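Local coordinates for ketosynthase (Streptomyces sp. MSC090213JE08, PDB 6KXD), which catalyses carbon-chain elongation in ishigamide polyketide synthesis as the ketosynthase of a ketosynthase/chain length factor pair, probably condensing acyl and malonyl groups carried on ACP, at the interface of chains A and B. Sequence-based numbering; all coordinates share one arbitrary frame. Chains: chain A, Ketosynthase; chain B, Ketosynthase.

The interface of chains A and B. Residues chain A 48-50, 202, 206; chain B 135, 140-142.
A:Gly49, at a positive phi of 108°, presents its carbonyl to chain B, where the chain runs extended through B:Arg140 and then turns at B:Pro141 and B:Phe142. The NE of B:Arg140 donates to A:Gly49 O at 2.9 Å, tilted from the carbonyl plane, while NH2 adds a weak second bond. A bend at chi3 (66°) turns the guanidinium so that the rim of the B:Phe142 ring, at CE1, points at the centre of one of its faces, and the ring edge probably limits its rotation. B:Pro141 is the apolar core of the patch: its CG sits over the middle of one face of the A:Phe50 ring, 3.3 Å from the centroid, and A:Ala206 CB meets that ring at its edge. An alanine in place of A:Phe50 would probably open a gap against B:Pro141 and deprive its CG of the aromatic face. On the other flank, the extended A:Arg202 side chain, with CG anti to the backbone N (chi1 173°), reaches the hydroxyl of B:Ser135, NE to OG 2.7 Å. The same OG donates to B:Pro141 O at 2.7 Å, linking the arginine to the proline's backbone, and A:Arg202 NH2 bonds weakly to B:Ser135 O. The contact lies at the periphery of the ketosynthase/chain length factor heterodimer, where the loop of A:Gly49 and A:Phe50 and helix 202-210 of chain A receive the end of helix 125-137 and the following loop of chain B.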
# COMPACT_ATOMS: atom_id res chain seq x y z
N GLU A 48 -28.81 -7.56 7.77
CA GLU A 48 -29.83 -8.54 7.43
C GLU A 48 -29.18 -9.70 6.68
O GLU A 48 -28.67 -9.53 5.57
CB GLU A 48 -30.91 -7.92 6.53
CG GLU A 48 -31.88 -8.92 5.90
CD GLU A 48 -32.70 -8.42 4.71
OE1 GLU A 48 -33.28 -9.26 3.98
OE2 GLU A 48 -32.78 -7.19 4.51
N GLY A 49 -29.26 -10.90 7.25
CA GLY A 49 -29.00 -12.10 6.48
C GLY A 49 -27.68 -12.73 6.88
O GLY A 49 -27.41 -13.84 6.49
N PHE A 50 -26.86 -11.98 7.62
CA PHE A 50 -25.54 -12.44 8.05
C PHE A 50 -25.66 -13.31 9.30
O PHE A 50 -24.67 -13.93 9.71
CB PHE A 50 -24.63 -11.24 8.37
CG PHE A 50 -24.05 -10.57 7.16
CD1 PHE A 50 -22.89 -11.06 6.58
CD2 PHE A 50 -24.64 -9.45 6.59
CE1 PHE A 50 -22.35 -10.45 5.46
CE2 PHE A 50 -24.09 -8.84 5.48
CZ PHE A 50 -22.96 -9.37 4.89
N ARG A 202 -19.34 -3.92 4.33
CA ARG A 202 -19.98 -5.18 4.05
C ARG A 202 -18.96 -6.16 3.46
O ARG A 202 -18.95 -7.33 3.83
CB ARG A 202 -21.16 -4.91 3.14
CG ARG A 202 -21.85 -6.15 2.62
CD ARG A 202 -22.86 -5.70 1.59
NE ARG A 202 -23.70 -6.80 1.18
CZ ARG A 202 -24.98 -6.93 1.49
NH1 ARG A 202 -25.54 -6.16 2.41
NH2 ARG A 202 -25.71 -7.80 0.82
N ALA A 206 -18.59 -9.77 5.26
CA ALA A 206 -18.97 -10.92 4.45
C ALA A 206 -17.77 -11.83 4.17
O ALA A 206 -17.89 -13.06 4.22
CB ALA A 206 -19.60 -10.48 3.18
N SER B 135 -22.87 -10.94 -2.79
CA SER B 135 -23.31 -10.61 -1.51
C SER B 135 -24.73 -10.03 -1.56
O SER B 135 -25.50 -10.28 -0.68
CB SER B 135 -22.39 -9.61 -0.89
OG SER B 135 -22.87 -9.22 0.38
N ARG B 140 -27.89 -15.54 0.91
CA ARG B 140 -27.48 -14.83 2.06
C ARG B 140 -26.30 -13.94 1.65
O ARG B 140 -25.69 -14.17 0.60
CB ARG B 140 -27.24 -15.83 3.18
CG ARG B 140 -28.56 -16.43 3.67
CD ARG B 140 -28.44 -17.32 4.89
NE ARG B 140 -28.03 -16.62 6.09
CZ ARG B 140 -27.36 -17.19 7.08
NH1 ARG B 140 -26.97 -18.45 6.98
NH2 ARG B 140 -27.07 -16.51 8.18
N PRO B 141 -26.01 -12.87 2.41
CA PRO B 141 -25.04 -11.86 1.97
C PRO B 141 -23.56 -12.24 2.11
O PRO B 141 -22.67 -11.41 1.87
CB PRO B 141 -25.39 -10.66 2.87
CG PRO B 141 -25.85 -11.30 4.15
CD PRO B 141 -26.61 -12.53 3.71
N PHE B 142 -23.29 -13.47 2.57
CA PHE B 142 -21.93 -13.99 2.64
C PHE B 142 -21.82 -15.25 1.80
O PHE B 142 -20.83 -15.99 1.93
CB PHE B 142 -21.54 -14.20 4.10
CG PHE B 142 -22.36 -15.24 4.82
CD1 PHE B 142 -23.60 -14.93 5.35
CD2 PHE B 142 -21.85 -16.52 5.03
CE1 PHE B 142 -24.33 -15.87 6.05
CE2 PHE B 142 -22.58 -17.46 5.74
CZ PHE B 142 -23.82 -17.14 6.24